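Local coordinates for extracellular endo-alpha-(1->5)-L-arabinanase 1 (PDB 1UV4), which hydrolyses internal alpha-1,5-L-arabinofuranosidic linkages in linear arabinan and sugar beet arabinan, contributing to breakdown of the plant cell wall, at residues Pro15-Glu20 and Gly261-Arg266; Ala75-Tyr80 and Asp133-Phe138; Leu184-Leu189 and Gly254-Val259. All blocks are in the same frame, centred on the assembly; numbering follows the deposited sequence. Where two conformers were deposited one is given.

Interaction 1 (Pro15-Glu20 and Gly261-Arg266); sequences PTMIKE and GNILVR. With EDO (1,2-ethanediol), chain G; EDO (1,2-ethanediol), chain E.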
loop_
_atom_site.group_PDB
_atom_site.type_symbol
_atom_site.label_atom_id
_atom_site.label_comp_id
_atom_site.label_asym_id
_atom_site.label_seq_id
_atom_site.Cartn_x
_atom_site.Cartn_y
_atom_site.Cartn_z
ATOM N N PRO A 15 -5.344 -1.987 3.059
ATOM C CA PRO A 15 -5.271 -3.455 2.867
ATOM C C PRO A 15 -4.271 -3.956 1.801
ATOM O O PRO A 15 -3.951 -3.271 0.834
ATOM C CB PRO A 15 -6.677 -3.788 2.404
ATOM C CG PRO A 15 -7.055 -2.550 1.619
ATOM C CD PRO A 15 -6.545 -1.412 2.424
ATOM N N THR A 16 -3.860 -5.197 2.025
ATOM C CA THR A 16 -3.207 -6.011 0.995
ATOM C C THR A 16 -3.811 -7.391 1.153
ATOM O O THR A 16 -4.373 -7.720 2.200
ATOM C CB THR A 16 -1.689 -5.972 1.240
ATOM O OG1 THR A 16 -0.944 -6.574 0.147
ATOM C CG2 THR A 16 -1.260 -6.738 2.434
ATOM N N MET A 17 -3.733 -8.240 0.131
ATOM C CA MET A 17 -4.435 -9.505 0.183
ATOM C C MET A 17 -3.656 -10.522 -0.613
ATOM O O MET A 17 -3.043 -10.182 -1.601
ATOM C CB MET A 17 -5.840 -9.342 -0.427
ATOM C CG MET A 17 -6.720 -10.614 -0.384
ATOM S SD MET A 17 -8.449 -10.309 -0.843
ATOM C CE MET A 17 -8.362 -10.438 -2.595
ATOM N N ILE A 18 -3.698 -11.797 -0.196
ATOM C CA ILE A 18 -3.008 -12.883 -0.896
ATOM C C ILE A 18 -3.713 -14.214 -0.595
ATOM O O ILE A 18 -4.295 -14.374 0.447
ATOM C CB ILE A 18 -1.518 -12.901 -0.531
ATOM C CG1 ILE A 18 -0.694 -13.805 -1.458
ATOM C CG2 ILE A 18 -1.325 -13.229 0.976
ATOM C CD1 ILE A 18 0.818 -13.522 -1.361
ATOM N N LYS A 19 -3.712 -15.117 -1.549
ATOM C CA LYS A 19 -4.268 -16.469 -1.403
ATOM C C LYS A 19 -3.200 -17.399 -0.855
ATOM O O LYS A 19 -2.055 -17.376 -1.324
ATOM C CB LYS A 19 -4.719 -16.971 -2.773
ATOM C CG LYS A 19 -5.516 -18.280 -2.753
ATOM C CD LYS A 19 -6.947 -17.989 -2.386
ATOM C CE LYS A 19 -7.731 -19.235 -2.033
ATOM N NZ LYS A 19 -7.760 -20.223 -3.198
ATOM N N GLU A 20 -3.568 -18.248 0.106
ATOM C CA GLU A 20 -2.714 -19.348 0.548
ATOM C C GLU A 20 -3.581 -20.587 0.761
ATOM O O GLU A 20 -4.463 -20.584 1.629
ATOM C CB GLU A 20 -1.958 -19.042 1.801
ATOM C CG GLU A 20 -1.113 -20.195 2.310
ATOM C CD GLU A 20 -0.482 -19.828 3.624
ATOM O OE1 GLU A 20 -1.130 -19.988 4.669
ATOM O OE2 GLU A 20 0.627 -19.289 3.599
ATOM N N GLY A 261 -2.635 -9.150 -10.348
ATOM C CA GLY A 261 -2.721 -8.413 -11.584
ATOM C C GLY A 261 -4.111 -7.897 -11.932
ATOM O O GLY A 261 -4.176 -6.849 -12.554
ATOM N N ASN A 262 -5.182 -8.561 -11.464
ATOM C CA ASN A 262 -6.558 -8.320 -11.928
ATOM C C ASN A 262 -7.641 -8.245 -10.864
ATOM O O ASN A 262 -8.807 -8.547 -11.126
ATOM C CB ASN A 262 -6.956 -9.403 -12.960
ATOM C CG ASN A 262 -7.033 -10.795 -12.379
ATOM O OD1 ASN A 262 -6.923 -11.015 -11.183
ATOM N ND2 ASN A 262 -7.202 -11.797 -13.278
ATOM N N ILE A 263 -7.226 -7.899 -9.661
ATOM C CA ILE A 263 -8.127 -7.662 -8.544
ATOM C C ILE A 263 -7.668 -6.397 -7.886
ATOM O O ILE A 263 -6.481 -6.269 -7.665
ATOM C CB ILE A 263 -8.062 -8.818 -7.512
ATOM C CG1 ILE A 263 -8.454 -10.145 -8.183
ATOM C CG2 ILE A 263 -8.938 -8.468 -6.283
ATOM C CD1 ILE A 263 -8.337 -11.386 -7.269
ATOM N N LEU A 264 -8.587 -5.483 -7.570
ATOM C CA LEU A 264 -8.251 -4.293 -6.812
ATOM C C LEU A 264 -8.938 -4.347 -5.472
ATOM O O LEU A 264 -10.165 -4.398 -5.409
ATOM C CB LEU A 264 -8.668 -3.017 -7.570
ATOM C CG LEU A 264 -8.070 -1.760 -6.930
ATOM C CD1 LEU A 264 -6.599 -1.629 -7.148
ATOM C CD2 LEU A 264 -8.778 -0.480 -7.341
ATOM N N VAL A 265 -8.147 -4.359 -4.415
ATOM C CA VAL A 265 -8.656 -4.225 -3.066
ATOM C C VAL A 265 -8.432 -2.789 -2.630
ATOM O O VAL A 265 -7.479 -2.132 -3.052
ATOM C CB VAL A 265 -7.995 -5.246 -2.055
ATOM C CG1 VAL A 265 -8.199 -6.689 -2.567
ATOM C CG2 VAL A 265 -6.521 -4.970 -1.827
ATOM N N ARG A 266 -9.289 -2.322 -1.756
ATOM C CA ARG A 266 -9.107 -0.965 -1.192
ATOM C C ARG A 266 -9.943 -0.874 0.062
ATOM O O ARG A 266 -10.749 -1.780 0.334
ATOM C CB ARG A 266 -9.568 0.111 -2.186
ATOM C CG ARG A 266 -11.028 0.269 -2.360
ATOM C CD ARG A 266 -11.466 -0.224 -3.612
ATOM N NE ARG A 266 -12.887 -0.028 -3.947
ATOM C CZ ARG A 266 -13.580 -0.923 -4.617
ATOM N NH1 ARG A 266 -13.005 -2.048 -4.999
ATOM N NH2 ARG A 266 -14.827 -0.674 -4.950
HETATM C C1 EDO G . -0.237 -10.595 -3.067
HETATM O O1 EDO G . -1.026 -9.512 -2.651
HETATM C C2 EDO G . -0.603 -11.012 -4.477
HETATM O O2 EDO G . -0.232 -12.354 -4.679
HETATM C C1 EDO E . -16.015 2.938 -3.276
HETATM O O1 EDO E . -15.004 2.108 -3.833
HETATM C C2 EDO E . -17.247 2.940 -4.147
HETATM O O2 EDO E . -17.091 3.863 -5.210
#

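Interaction 2 (Ala75-Tyr80 and Asp133-Phe138); sequences APDIQY and DPELTF. With CA (calcium ion), chain D.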
loop_
_atom_site.group_PDB
_atom_site.type_symbol
_atom_site.label_atom_id
_atom_site.label_comp_id
_atom_site.label_asym_id
_atom_site.label_seq_id
_atom_site.Cartn_x
_atom_site.Cartn_y
_atom_site.Cartn_z
ATOM N N ALA A 75 0.029 -0.236 7.023
ATOM C CA ALA A 75 0.099 -0.354 5.568
ATOM C C ALA A 75 1.010 -1.484 5.083
ATOM O O ALA A 75 1.975 -1.292 4.385
ATOM C CB ALA A 75 0.459 0.998 4.971
ATOM N N PRO A 76 0.664 -2.699 5.505
ATOM C CA PRO A 76 1.424 -3.875 5.084
ATOM C C PRO A 76 1.303 -4.122 3.589
ATOM O O PRO A 76 0.343 -3.735 2.936
ATOM C CB PRO A 76 0.809 -4.973 5.920
ATOM C CG PRO A 76 -0.559 -4.574 6.046
ATOM C CD PRO A 76 -0.515 -3.050 6.309
ATOM N N ASP A 77 2.302 -4.825 3.081
ATOM C CA ASP A 77 2.307 -5.231 1.708
ATOM C C ASP A 77 2.935 -6.601 1.613
ATOM O O ASP A 77 3.933 -6.818 2.259
ATOM C CB ASP A 77 3.031 -4.202 0.847
ATOM C CG ASP A 77 2.927 -4.534 -0.579
ATOM O OD1 ASP A 77 1.811 -4.342 -1.186
ATOM O OD2 ASP A 77 3.879 -5.059 -1.254
ATOM N N ILE A 78 2.341 -7.486 0.826
ATOM C CA ILE A 78 2.808 -8.882 0.806
ATOM C C ILE A 78 2.843 -9.434 -0.596
ATOM O O ILE A 78 1.985 -9.138 -1.423
ATOM C CB ILE A 78 1.932 -9.726 1.741
ATOM C CG1 ILE A 78 2.579 -11.094 2.004
ATOM C CG2 ILE A 78 0.532 -9.849 1.235
ATOM C CD1 ILE A 78 1.925 -11.856 3.127
ATOM N N GLN A 79 3.849 -10.254 -0.844
ATOM C CA GLN A 79 3.956 -11.037 -2.065
ATOM C C GLN A 79 4.658 -12.333 -1.760
ATOM O O GLN A 79 5.486 -12.399 -0.870
ATOM C CB GLN A 79 4.842 -10.358 -3.090
ATOM C CG GLN A 79 4.309 -9.098 -3.730
ATOM C CD GLN A 79 3.209 -9.315 -4.779
ATOM O OE1 GLN A 79 2.317 -8.478 -4.905
ATOM N NE2 GLN A 79 3.251 -10.416 -5.476
ATOM N N TYR A 80 4.380 -13.353 -2.550
ATOM C CA TYR A 80 5.183 -14.576 -2.542
ATOM C C TYR A 80 6.184 -14.510 -3.720
ATOM O O TYR A 80 5.785 -14.342 -4.849
ATOM C CB TYR A 80 4.279 -15.819 -2.638
ATOM C CG TYR A 80 4.982 -17.130 -2.384
ATOM C CD1 TYR A 80 5.109 -17.652 -1.097
ATOM C CD2 TYR A 80 5.505 -17.834 -3.417
ATOM C CE1 TYR A 80 5.748 -18.866 -0.868
ATOM C CE2 TYR A 80 6.143 -19.057 -3.217
ATOM C CZ TYR A 80 6.270 -19.562 -1.932
ATOM O OH TYR A 80 6.911 -20.804 -1.788
ATOM N N ASP A 133 4.049 3.145 3.720
ATOM C CA ASP A 133 3.188 2.678 2.641
ATOM C C ASP A 133 3.941 1.920 1.537
ATOM O O ASP A 133 3.841 2.251 0.351
ATOM C CB ASP A 133 2.335 3.769 2.003
ATOM C CG ASP A 133 1.400 4.425 2.957
ATOM O OD1 ASP A 133 1.197 4.003 4.128
ATOM O OD2 ASP A 133 0.786 5.457 2.570
ATOM N N PRO A 134 4.704 0.879 1.920
ATOM C CA PRO A 134 5.484 0.125 0.916
ATOM C C PRO A 134 4.669 -0.647 -0.079
ATOM O O PRO A 134 3.583 -1.119 0.235
ATOM C CB PRO A 134 6.266 -0.869 1.767
ATOM C CG PRO A 134 5.444 -1.020 3.052
ATOM C CD PRO A 134 4.850 0.309 3.276
ATOM N N GLU A 135 5.243 -0.836 -1.256
ATOM C CA GLU A 135 4.675 -1.640 -2.308
ATOM C C GLU A 135 5.804 -2.370 -3.023
ATOM O O GLU A 135 6.641 -1.748 -3.650
ATOM C CB GLU A 135 3.943 -0.713 -3.294
ATOM C CG GLU A 135 3.692 -1.246 -4.682
ATOM C CD GLU A 135 2.655 -2.339 -4.763
ATOM O OE1 GLU A 135 2.316 -2.952 -3.716
ATOM O OE2 GLU A 135 2.138 -2.625 -5.890
ATOM N N LEU A 136 5.774 -3.686 -2.986
ATOM C CA LEU A 136 6.702 -4.528 -3.741
ATOM C C LEU A 136 6.099 -4.731 -5.126
ATOM O O LEU A 136 4.920 -5.095 -5.294
ATOM C CB LEU A 136 6.884 -5.878 -3.025
ATOM C CG LEU A 136 7.785 -6.874 -3.750
ATOM C CD1 LEU A 136 9.226 -6.391 -3.918
ATOM C CD2 LEU A 136 7.804 -8.201 -2.970
ATOM N N THR A 137 6.921 -4.493 -6.141
ATOM C CA THR A 137 6.501 -4.749 -7.495
ATOM C C THR A 137 7.644 -5.420 -8.258
ATOM O O THR A 137 8.745 -5.566 -7.753
ATOM C CB THR A 137 6.020 -3.442 -8.144
ATOM O OG1 THR A 137 5.449 -3.709 -9.431
ATOM C CG2 THR A 137 7.141 -2.485 -8.399
ATOM N N PHE A 138 7.319 -5.858 -9.440
ATOM C CA PHE A 138 8.261 -6.565 -10.310
ATOM C C PHE A 138 8.289 -5.929 -11.664
ATOM O O PHE A 138 7.236 -5.583 -12.236
ATOM C CB PHE A 138 7.946 -8.050 -10.385
ATOM C CG PHE A 138 7.945 -8.695 -9.043
ATOM C CD1 PHE A 138 9.117 -9.178 -8.479
ATOM C CD2 PHE A 138 6.776 -8.711 -8.287
ATOM C CE1 PHE A 138 9.116 -9.716 -7.223
ATOM C CE2 PHE A 138 6.799 -9.236 -7.034
ATOM C CZ PHE A 138 7.948 -9.723 -6.502
HETATM CA CA CA D . 0.899 -4.858 -3.225
HETATM O O HOH W 1 1.406 -0.308 1.739
HETATM O O HOH W 2 3.063 -5.937 -3.576
HETATM O O HOH W 3 0.487 -6.958 -2.321
HETATM O O HOH W 4 -0.256 -7.060 -4.365
HETATM O O HOH W 5 0.704 -4.851 -5.561
#

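Interaction 3 (Leu184-Leu189 and Gly254-Val259); sequences LEAPTL and GGQDIV. With CA (calcium ion), chain D.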
loop_
_atom_site.group_PDB
_atom_site.type_symbol
_atom_site.label_atom_id
_atom_site.label_comp_id
_atom_site.label_asym_id
_atom_site.label_seq_id
_atom_site.Cartn_x
_atom_site.Cartn_y
_atom_site.Cartn_z
ATOM N N LEU A 184 -0.880 12.880 -1.297
ATOM C CA LEU A 184 -1.016 11.581 -1.922
ATOM C C LEU A 184 -0.180 10.544 -1.156
ATOM O O LEU A 184 0.733 10.917 -0.414
ATOM C CB LEU A 184 -0.622 11.600 -3.395
ATOM C CG LEU A 184 0.875 11.560 -3.732
ATOM C CD1 LEU A 184 1.044 11.426 -5.244
ATOM C CD2 LEU A 184 1.554 12.747 -3.223
ATOM N N GLU A 185 -0.566 9.282 -1.291
ATOM C CA GLU A 185 0.025 8.188 -0.528
ATOM C C GLU A 185 -0.242 6.856 -1.187
ATOM O O GLU A 185 -0.956 6.757 -2.159
ATOM C CB GLU A 185 -0.557 8.171 0.900
ATOM C CG GLU A 185 -2.047 7.838 0.957
ATOM C CD GLU A 185 -2.590 7.447 2.342
ATOM O OE1 GLU A 185 -2.832 8.358 3.137
ATOM O OE2 GLU A 185 -2.864 6.239 2.644
ATOM N N ALA A 186 0.349 5.826 -0.615
ATOM C CA ALA A 186 -0.172 4.452 -0.811
ATOM C C ALA A 186 -0.062 4.018 -2.258
ATOM O O ALA A 186 -1.012 3.606 -2.868
ATOM C CB ALA A 186 -1.603 4.337 -0.305
ATOM N N PRO A 187 1.139 3.976 -2.779
ATOM C CA PRO A 187 1.271 3.488 -4.150
ATOM C C PRO A 187 0.982 1.992 -4.314
ATOM O O PRO A 187 1.195 1.183 -3.440
ATOM C CB PRO A 187 2.732 3.772 -4.462
ATOM C CG PRO A 187 3.410 3.613 -3.148
ATOM C CD PRO A 187 2.444 4.284 -2.171
ATOM N N THR A 188 0.509 1.679 -5.532
ATOM C CA THR A 188 0.485 0.315 -6.041
ATOM C C THR A 188 0.919 0.361 -7.500
ATOM O O THR A 188 0.612 1.285 -8.197
ATOM C CB THR A 188 -0.923 -0.359 -5.837
ATOM O OG1 THR A 188 -0.835 -1.755 -6.204
ATOM C CG2 THR A 188 -1.984 0.218 -6.705
ATOM N N LEU A 189 1.725 -0.607 -7.914
ATOM C CA LEU A 189 2.407 -0.556 -9.194
ATOM C C LEU A 189 2.458 -1.930 -9.789
ATOM O O LEU A 189 2.858 -2.863 -9.103
ATOM C CB LEU A 189 3.826 0.006 -8.945
ATOM C CG LEU A 189 4.697 0.758 -9.973
ATOM C CD1 LEU A 189 3.950 1.253 -11.148
ATOM C CD2 LEU A 189 5.598 1.863 -9.385
ATOM N N GLY A 254 -9.459 4.403 -0.881
ATOM C CA GLY A 254 -8.015 4.509 -0.924
ATOM C C GLY A 254 -7.322 3.312 -0.361
ATOM O O GLY A 254 -7.951 2.273 -0.102
ATOM N N GLY A 255 -6.016 3.425 -0.179
ATOM C CA GLY A 255 -5.257 2.303 0.316
ATOM C C GLY A 255 -5.298 1.130 -0.621
ATOM O O GLY A 255 -5.189 -0.028 -0.205
ATOM N N GLN A 256 -5.425 1.407 -1.915
ATOM C CA GLN A 256 -5.671 0.361 -2.904
ATOM C C GLN A 256 -4.444 -0.479 -3.179
ATOM O O GLN A 256 -3.291 -0.025 -3.083
ATOM C CB GLN A 256 -6.177 1.005 -4.182
ATOM C CG GLN A 256 -5.091 1.749 -4.999
ATOM C CD GLN A 256 -4.582 3.025 -4.314
ATOM O OE1 GLN A 256 -5.380 3.782 -3.766
ATOM N NE2 GLN A 256 -3.246 3.209 -4.311
ATOM N N ASP A 257 -4.681 -1.762 -3.483
ATOM C CA ASP A 257 -3.596 -2.659 -3.830
ATOM C C ASP A 257 -4.049 -3.598 -4.899
ATOM O O ASP A 257 -5.214 -4.034 -4.907
ATOM C CB ASP A 257 -3.141 -3.413 -2.572
ATOM C CG ASP A 257 -1.786 -3.982 -2.719
ATOM O OD1 ASP A 257 -0.924 -3.448 -3.460
ATOM O OD2 ASP A 257 -1.476 -4.960 -2.094
ATOM N N ILE A 258 -3.182 -3.776 -5.887
ATOM C CA ILE A 258 -3.437 -4.693 -7.023
ATOM C C ILE A 258 -2.967 -6.055 -6.614
ATOM O O ILE A 258 -1.776 -6.233 -6.230
ATOM C CB ILE A 258 -2.731 -4.239 -8.276
ATOM C CG1 ILE A 258 -3.295 -2.893 -8.751
ATOM C CG2 ILE A 258 -2.973 -5.267 -9.354
ATOM C CD1 ILE A 258 -2.332 -2.129 -9.744
ATOM N N VAL A 259 -3.878 -7.023 -6.668
ATOM C CA VAL A 259 -3.691 -8.371 -6.240
ATOM C C VAL A 259 -3.802 -9.312 -7.494
ATOM O O VAL A 259 -4.749 -9.236 -8.283
ATOM C CB VAL A 259 -4.679 -8.666 -5.078
ATOM C CG1 VAL A 259 -4.674 -10.132 -4.769
ATOM C CG2 VAL A 259 -4.319 -7.814 -3.870
HETATM CA CA CA D . 0.899 -4.858 -3.225
HETATM O O HOH W 6 -1.745 1.094 -1.277
HETATM O O HOH W 7 0.047 -1.035 -2.062
HETATM O O HOH W 5 0.704 -4.851 -5.561
HETATM O O HOH W 4 -0.256 -7.060 -4.365
HETATM O O HOH W 2 3.063 -5.937 -3.576
HETATM O O HOH W 3 0.487 -6.958 -2.321
#

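Interaction 1 (Pro15-Glu20 and Gly261-Arg266)
Met17 and Pro15 pack against Val265, Ile263 and the backbone of Arg266. The contact joins two blades of the five-bladed beta-propeller of glycosyl hydrolase family 43. Strand 16-20 is the inner edge of the first blade, and strand 263-270 lies inside the last. They belong to different four-stranded sheets. The short strand segments pass 7.7 Å apart at closest approach, with N-to-C directions 135° apart.

The direct contact is apolar. Met17 is extended through chi1 and chi2, then bends at chi3 (85°), which places CE beside the last blade. Met17 CE lies 3.8 Å from Val265 CG1, and its SD runs close to the same methyl. Met17 CE also reaches Ile263 CG2 at 4.2 Å. The Met17 and Val265 side chains cross obliquely. Pro15 uses its ring tip: CG sits 3.7 Å from Arg266 C and also meets Val265 CG2. Ile281 of strand 276-283 touches both Met17 and Ile263, extending the hydrophobic patch.

Polar groups look elsewhere. Thr16 turns its CB away from the last-blade segment, and OG1 hydrogen-bonds to Asp257 OD2, a calcium ligand. Arg266 turns its CB away from 15-20; its NH1 hydrogen-bonds to Asn282 OD1. One ethanediol, probably from the crystallisation liquor, lies at the guanidinium edge, near its plane, and also bonds to Asp244 OD2. Its O1 accepts two bonds: Arg266 NE and Arg266 NH2 each stand 3.0 Å from it.

Interaction 2 (Ala75-Tyr80 and Asp133-Phe138)
Asp77 reaches across to Pro134, Glu135 and Leu136 and makes the largest single share of this contact. Its CB lies 3.2 Å from Pro134 O. CG is anti to the backbone N (chi1 -174°), which sends the carboxylate toward the other strand. The two oxygens then divide the work. Asp77 OD1 binds the calcium ion at 2.3 Å. It is also 2.9 Å from Glu135 OE1, a close approach of two oxygens that share the metal. Their carboxylate planes are 69° apart. Asp77 OD2 accepts a nearly straight hydrogen bond from Leu136 N (2.9 Å). The N-H arrives from above the carboxylate plane, 53° out of it. A calcium-bound water lies between Asp77 OD2 and Leu136 O. Together with the calcium bond to OD1, the Leu136 bond holds the rotation of the carboxylate. Glu135 OE2 is hydrogen-bonded to Leu189 N.

Further along, Gln79 CB and CG pack on Leu136 CD2. Gln79 NE2 comes to the edge of the Phe138 ring, 4.1 Å from CE2. At the other end, a water donates to both Ala75 O and Pro134 O, and Asp133 OD1 sits against Ala75 CB. Asp133 is inferred to tune and orient the proton donor, Glu185.

Strands 74-81 and 135-138 are the innermost strands of neighbouring blades. Four waters and Asp257 complete the calcium shell. The arrangement is the central metal site of a five-bladed family 43 propeller.

Interaction 3 (Leu184-Leu189 and Gly254-Val259)
Thr188 has OG1 anti to the backbone N (chi1 -173°), which aims the hydroxyl at Ile258 on the adjacent strand. Asp257 likewise has CG anti to its N (chi1 -161°), and its carboxylate swings to the calcium ion. Gln256 bends, bringing its amide back to Ala186.

The hydrogen bond between the segments runs from Ile258 N to Thr188 OG1 (3.1 Å). The same hydroxyl hydrogen-bonds to Glu135 OE2, so one threonine links three blades. Thr188 CG2 meets Gln256 CG and Ile258 CD1, each at 3.9 Å. The Thr188 and Ile258 side chains cross at about a right angle.

Gln256 NE2 stands 2.7 Å from Ala186 O, while Gln256 OE1 is hydrogen-bonded to Ser201. Water fills part of the gap between the backbones. One molecule donates to Gln256 O, and weakly to Ala186 O. Ala186 CB packs on the CA of Gly255, its nearest neighbour by CA across the contact.

Strands 184-192 and 250-259 are the inner strands of the last two blades and run nearly parallel, 16° apart. Glu185, the inferred proton donor, is the residue before Ala186 on the same strand.

Asp257 grips the calcium with both oxygens, OD1 at 2.3 Å and OD2 at 2.6 Å. Its OD2 also hydrogen-bonds to Thr16. Two calcium-bound waters donate to Ile258 O, so backbone as well as side chain serves the metal. Asp77, Glu135 and Asp257 bring three carboxylates to one cation. The ion probably offsets much of their mutual repulsion, and the Thr188 hydroxyl, as a second-shell group, links the calcium ligand Glu135 to Ile258 N.

How the interactions relate
All three contacts are buried and lie between blades of one propeller. Interactions 2 and 3 pair inner strands near the axis and share the calcium and four of its waters. Their chemistry is mainly polar: carboxylates, hydroxyls and ordered water. Interaction 1 forms part of a hydrophobic layer between the first and last blades and is almost wholly apolar. Its link to the metal site is the Thr16 OG1 hydrogen bond to Asp257 OD2, and Val265 O bonds to Asp257 N within the last blade. Interactions 2 and 3 are joined directly by Leu189, whose N and O bond to Glu135 and Thr137. In sequence, interaction 1 encloses both, bringing the first blade against the last.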